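Local atomic coordinates of 1,3-1,4-beta-glucanase (Hordeum vulgare, PDB entry 1AQ0), a protein that hydrolyses beta-glucans that mix 1,3- and 1,4-linkages, acting as a family 17 glycoside hydrolase built on a TIM barrel. Residues V50-P55 and V83-V88; S75-Y80 and A116-I121. One frame throughout, in Å; residues are numbered along the deposited sequence.

Contact 1: residues V50-P55 and V83-V88; sequences VVVGAP and VSFRYV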
loop_
_atom_site.group_PDB
_atom_site.type_symbol
_atom_site.label_atom_id
_atom_site.label_comp_id
_atom_site.label_asym_id
_atom_site.label_seq_id
_atom_site.Cartn_x
_atom_site.Cartn_y
_atom_site.Cartn_z
ATOM N N VAL A 50 15.022 -11.441 12.824
ATOM C CA VAL A 50 15.585 -10.672 13.924
ATOM C C VAL A 50 15.826 -9.208 13.621
ATOM O O VAL A 50 16.365 -8.857 12.573
ATOM C CB VAL A 50 16.946 -11.288 14.404
ATOM C CG1 VAL A 50 17.578 -10.423 15.506
ATOM C CG2 VAL A 50 16.743 -12.708 14.916
ATOM N N VAL A 51 15.373 -8.357 14.534
ATOM C CA VAL A 51 15.614 -6.923 14.454
ATOM C C VAL A 51 16.644 -6.727 15.577
ATOM O O VAL A 51 16.357 -7.023 16.735
ATOM C CB VAL A 51 14.350 -6.095 14.781
ATOM C CG1 VAL A 51 14.705 -4.611 14.897
ATOM C CG2 VAL A 51 13.304 -6.298 13.710
ATOM N N VAL A 52 17.858 -6.323 15.232
ATOM C CA VAL A 52 18.888 -6.127 16.246
ATOM C C VAL A 52 19.165 -4.644 16.432
ATOM O O VAL A 52 19.279 -3.892 15.463
ATOM C CB VAL A 52 20.194 -6.899 15.899
ATOM C CG1 VAL A 52 20.777 -6.412 14.585
ATOM C CG2 VAL A 52 21.206 -6.759 17.028
ATOM N N GLY A 53 19.225 -4.209 17.683
ATOM C CA GLY A 53 19.473 -2.809 17.931
ATOM C C GLY A 53 20.893 -2.476 18.321
ATOM O O GLY A 53 21.652 -3.335 18.770
ATOM N N ALA A 54 21.272 -1.240 18.032
ATOM C CA ALA A 54 22.569 -0.702 18.409
ATOM C C ALA A 54 22.115 0.217 19.535
ATOM O O ALA A 54 21.426 1.210 19.283
ATOM C CB ALA A 54 23.171 0.113 17.266
ATOM N N PRO A 55 22.426 -0.136 20.795
ATOM C CA PRO A 55 22.020 0.684 21.944
ATOM C C PRO A 55 22.475 2.146 21.904
ATOM O O PRO A 55 23.493 2.478 21.295
ATOM C CB PRO A 55 22.578 -0.094 23.140
ATOM C CG PRO A 55 23.749 -0.832 22.560
ATOM C CD PRO A 55 23.229 -1.293 21.227
ATOM N N VAL A 83 21.784 -16.354 11.366
ATOM C CA VAL A 83 20.673 -15.529 11.844
ATOM C C VAL A 83 19.979 -14.790 10.704
ATOM O O VAL A 83 20.631 -14.196 9.849
ATOM C CB VAL A 83 21.135 -14.502 12.915
ATOM C CG1 VAL A 83 19.960 -13.615 13.354
ATOM C CG2 VAL A 83 21.712 -15.227 14.116
ATOM N N SER A 84 18.651 -14.832 10.699
ATOM C CA SER A 84 17.868 -14.149 9.677
ATOM C C SER A 84 17.646 -12.689 10.074
ATOM O O SER A 84 16.581 -12.327 10.567
ATOM C CB SER A 84 16.523 -14.850 9.493
ATOM O OG SER A 84 16.712 -16.221 9.194
ATOM N N PHE A 85 18.675 -11.865 9.905
ATOM C CA PHE A 85 18.582 -10.451 10.238
ATOM C C PHE A 85 17.651 -9.753 9.263
ATOM O O PHE A 85 17.720 -9.981 8.054
ATOM C CB PHE A 85 19.959 -9.788 10.182
ATOM C CG PHE A 85 20.866 -10.180 11.308
ATOM C CD1 PHE A 85 20.623 -9.727 12.600
ATOM C CD2 PHE A 85 21.975 -10.980 11.077
ATOM C CE1 PHE A 85 21.478 -10.069 13.653
ATOM C CE2 PHE A 85 22.837 -11.328 12.120
ATOM C CZ PHE A 85 22.585 -10.869 13.410
ATOM N N ARG A 86 16.789 -8.899 9.794
ATOM C CA ARG A 86 15.842 -8.159 8.976
ATOM C C ARG A 86 16.224 -6.681 8.998
ATOM O O ARG A 86 16.424 -6.070 7.946
ATOM C CB ARG A 86 14.429 -8.390 9.509
ATOM C CG ARG A 86 13.309 -7.827 8.663
ATOM C CD ARG A 86 12.018 -8.549 9.004
ATOM N NE ARG A 86 10.838 -7.919 8.424
ATOM C CZ ARG A 86 10.616 -7.767 7.121
ATOM N NH1 ARG A 86 11.502 -8.195 6.231
ATOM N NH2 ARG A 86 9.487 -7.203 6.706
ATOM N N TYR A 87 16.337 -6.107 10.194
ATOM C CA TYR A 87 16.721 -4.700 10.333
ATOM C C TYR A 87 17.748 -4.504 11.437
ATOM O O TYR A 87 17.835 -5.300 12.369
ATOM C CB TYR A 87 15.539 -3.807 10.742
ATOM C CG TYR A 87 14.278 -3.908 9.927
ATOM C CD1 TYR A 87 14.259 -3.573 8.577
ATOM C CD2 TYR A 87 13.092 -4.326 10.518
ATOM C CE1 TYR A 87 13.076 -3.657 7.836
ATOM C CE2 TYR A 87 11.913 -4.411 9.791
ATOM C CZ TYR A 87 11.910 -4.079 8.457
ATOM O OH TYR A 87 10.741 -4.178 7.749
ATOM N N VAL A 88 18.504 -3.416 11.322
ATOM C CA VAL A 88 19.450 -3.009 12.348
ATOM C C VAL A 88 18.818 -1.695 12.817
ATOM O O VAL A 88 18.675 -0.749 12.038
ATOM C CB VAL A 88 20.877 -2.739 11.801
ATOM C CG1 VAL A 88 21.733 -2.074 12.882
ATOM C CG2 VAL A 88 21.534 -4.038 11.380
#

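Contact 2: residues S75-Y80 and A116-I121; sequences SNIQAY and AGLGHI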
loop_
_atom_site.group_PDB
_atom_site.type_symbol
_atom_site.label_atom_id
_atom_site.label_comp_id
_atom_site.label_asym_id
_atom_site.label_seq_id
_atom_site.Cartn_x
_atom_site.Cartn_y
_atom_site.Cartn_z
ATOM N N SER A 75 31.479 -7.765 14.266
ATOM C CA SER A 75 31.319 -8.499 15.517
ATOM C C SER A 75 29.887 -8.894 15.861
ATOM O O SER A 75 29.656 -9.921 16.500
ATOM C CB SER A 75 31.876 -7.675 16.690
ATOM O OG SER A 75 33.221 -7.293 16.464
ATOM N N ASN A 76 28.921 -8.100 15.423
ATOM C CA ASN A 76 27.540 -8.377 15.788
ATOM C C ASN A 76 26.596 -8.854 14.701
ATOM O O ASN A 76 25.508 -9.343 15.011
ATOM C CB ASN A 76 26.953 -7.161 16.506
ATOM C CG ASN A 76 27.759 -6.769 17.734
ATOM O OD1 ASN A 76 27.903 -7.555 18.668
ATOM N ND2 ASN A 76 28.300 -5.555 17.731
ATOM N N ILE A 77 26.996 -8.708 13.439
ATOM C CA ILE A 77 26.160 -9.146 12.317
ATOM C C ILE A 77 26.845 -10.268 11.529
ATOM O O ILE A 77 26.340 -11.388 11.459
ATOM C CB ILE A 77 25.829 -7.976 11.346
ATOM C CG1 ILE A 77 25.245 -6.779 12.106
ATOM C CG2 ILE A 77 24.850 -8.439 10.276
ATOM C CD1 ILE A 77 23.946 -7.061 12.822
ATOM N N GLN A 78 28.021 -9.980 10.978
ATOM C CA GLN A 78 28.760 -10.966 10.195
ATOM C C GLN A 78 29.132 -12.204 10.995
ATOM O O GLN A 78 29.264 -13.291 10.435
ATOM C CB GLN A 78 30.022 -10.349 9.608
ATOM C CG GLN A 78 29.762 -9.299 8.562
ATOM C CD GLN A 78 31.042 -8.693 8.041
ATOM O OE1 GLN A 78 31.497 -7.657 8.526
ATOM N NE2 GLN A 78 31.645 -9.348 7.056
ATOM N N ALA A 79 29.283 -12.041 12.304
ATOM C CA ALA A 79 29.642 -13.149 13.180
ATOM C C ALA A 79 28.527 -14.180 13.345
ATOM O O ALA A 79 28.748 -15.251 13.916
ATOM C CB ALA A 79 30.064 -12.619 14.544
ATOM N N TYR A 80 27.330 -13.864 12.859
ATOM C CA TYR A 80 26.198 -14.786 12.979
ATOM C C TYR A 80 25.529 -15.015 11.627
ATOM O O TYR A 80 24.412 -14.555 11.393
ATOM C CB TYR A 80 25.175 -14.244 13.988
ATOM C CG TYR A 80 25.770 -13.919 15.337
ATOM C CD1 TYR A 80 25.995 -14.919 16.284
ATOM C CD2 TYR A 80 26.142 -12.614 15.654
ATOM C CE1 TYR A 80 26.578 -14.622 17.515
ATOM C CE2 TYR A 80 26.724 -12.309 16.879
ATOM C CZ TYR A 80 26.937 -13.313 17.806
ATOM O OH TYR A 80 27.487 -13.003 19.032
ATOM N N ALA A 116 29.978 -5.379 3.188
ATOM C CA ALA A 116 30.073 -6.769 3.634
ATOM C C ALA A 116 29.194 -7.722 2.830
ATOM O O ALA A 116 29.236 -8.933 3.042
ATOM C CB ALA A 116 29.726 -6.866 5.115
ATOM N N GLY A 117 28.400 -7.173 1.914
ATOM C CA GLY A 117 27.513 -7.992 1.105
ATOM C C GLY A 117 26.208 -8.288 1.822
ATOM O O GLY A 117 25.512 -9.255 1.494
ATOM N N LEU A 118 25.866 -7.433 2.782
ATOM C CA LEU A 118 24.647 -7.586 3.571
ATOM C C LEU A 118 23.704 -6.399 3.376
ATOM O O LEU A 118 22.916 -6.074 4.262
ATOM C CB LEU A 118 24.995 -7.731 5.056
ATOM C CG LEU A 118 25.904 -8.899 5.453
ATOM C CD1 LEU A 118 26.308 -8.773 6.923
ATOM C CD2 LEU A 118 25.203 -10.229 5.182
ATOM N N GLY A 119 23.751 -5.795 2.190
ATOM C CA GLY A 119 22.907 -4.650 1.885
ATOM C C GLY A 119 21.406 -4.878 1.954
ATOM O O GLY A 119 20.630 -3.930 1.826
ATOM N N HIS A 120 20.992 -6.130 2.113
ATOM C CA HIS A 120 19.571 -6.456 2.211
ATOM C C HIS A 120 19.011 -6.158 3.609
ATOM O O HIS A 120 17.796 -6.088 3.790
ATOM C CB HIS A 120 19.326 -7.920 1.833
ATOM C CG HIS A 120 20.150 -8.892 2.614
ATOM N ND1 HIS A 120 21.472 -9.169 2.353
ATOM C CD2 HIS A 120 19.817 -9.666 3.679
ATOM C CE1 HIS A 120 21.890 -10.078 3.243
ATOM N NE2 HIS A 120 20.920 -10.409 4.070
ATOM N N ILE A 121 19.901 -6.021 4.594
ATOM C CA ILE A 121 19.508 -5.709 5.968
ATOM C C ILE A 121 19.369 -4.192 6.050
ATOM O O ILE A 121 20.348 -3.463 5.893
ATOM C CB ILE A 121 20.569 -6.202 6.975
ATOM C CG1 ILE A 121 20.742 -7.715 6.844
ATOM C CG2 ILE A 121 20.169 -5.831 8.404
ATOM C CD1 ILE A 121 21.938 -8.284 7.608
HETATM O O HOH W 1 29.115 -10.855 5.527
#

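Contact 1: residues V50-P55 and V83-V88
Val-50 and Val-52 meet the ring of Phe-85 on one face of a parallel strand pair, while Val-51 and Tyr-87 meet on the other. Three backbone bonds join strands 50-54 and 84-88: Val-50 N to Ser-84 O, Arg-86 N to Val-50 O at 2.8 Å, and Val-52 N to Tyr-87 O. Beside them Tyr-87 N is buried without a partner. The short segments run at 46° to each other. With CG anti to the carbonyl carbon (chi1 -72°), the Phe-85 ring ends up against strand 50-54. Phe-85 CE1 comes to 3.8 Å from Val-52 CG1, a methyl tucked between its own backbone N and carbonyl carbon (chi1 61°). Val-83 CG1 covers one face of the Phe-85 ring, over its centre, and also packs against Val-50 CG2 at 3.7 Å. Helices 37-43 and 66-78 close over this apolar face through Leu-40, Val-43 and Ile-77. On the other face, Val-51 CG2 reaches the edge of the Tyr-87 ring near its plane, 3.8 Å from Tyr-87 CD2. Arg-86 CG lies over the centre of a face of that ring, and the extended arginine chain carries its guanidinium past the phenol, with Tyr-87 OH above one guanidinium face. Glu-271 takes both polar ends, in a salt bridge with Arg-86 NE and a hydrogen bond that anchors the hydroxyl of Tyr-87. That pairing is a feature of this enzyme, whereas neighbouring parallel strands with helices packed on one face are characteristic of the wall of a TIM barrel.

Contact 2: residues S75-Y80 and A116-I121
Ile-77 and Gln-78, on helix 66-78, face the loop that follows helix 102-115. The backbones stay well apart, the nearest CA atoms being those of Gln-78 and Ala-116 at 7.9 Å. Residues 75-78 form a wider pi-type turn, and Tyr-80 N bonds back to Ile-77 O. In the other segment, Gly-117 follows helix 102-115 with positive phi (84°) in a Schellman motif, and a type I turn from Leu-118 to Ile-121 leads the chain to strand 122-128. The CG2 branch of Ile-77 lies 3.7 Å from Leu-118 CD1 and 4.0 Å from Ile-121 CD1; the two side chains of each pair lie alongside, pointing opposite ways. Both isoleucines also rest on Phe-85 and Val-88 of strand 84-92. Nearer the surface, the Gln-78 side chain is stretched out, CD anti to CA (chi2 178°), and the methyl of Ala-116 lies over a face of its amide, with Ala-116 CB 3.7 Å from Gln-78 CD. Lower on the same chain, Gln-78 CG touches Leu-118 CD1 at 3.9 Å, so this methyl sits against both helix residues. A water accepts a weak bond from Gln-78 NE2 and gives one to Ala-116 O at 3.1 Å. The contact therefore grades from aliphatic packing at the buried Ile-77 to a water-linked, exposed amide at Gln-78: removal of apolar surface from water probably supplies most of its cohesion, and the single water link, weak on the amide side, adds little directional grip.

In the fold
From the N terminus, the chain enters contact 1 at strand 49-54, passes through helices 59-64 and 66-78, and returns as strand 84-92, where contact 1 closes this beta-alpha-beta crossover. Segment 75-80, the start of contact 2, lies within that loop; its partner, 116-121, comes only after strand 84-92 and helix 102-115. The two loops therefore cross along the chain. In space the contacts are about 10 Å apart between centres and meet at Phe-85, which touches Ile-121 and the backbone of Asn-76, Ile-77 and Tyr-80. Contact 1 pairs neighbouring strands of the barrel, and contact 2 joins one outer helix to the approach to the next strand, 122-128.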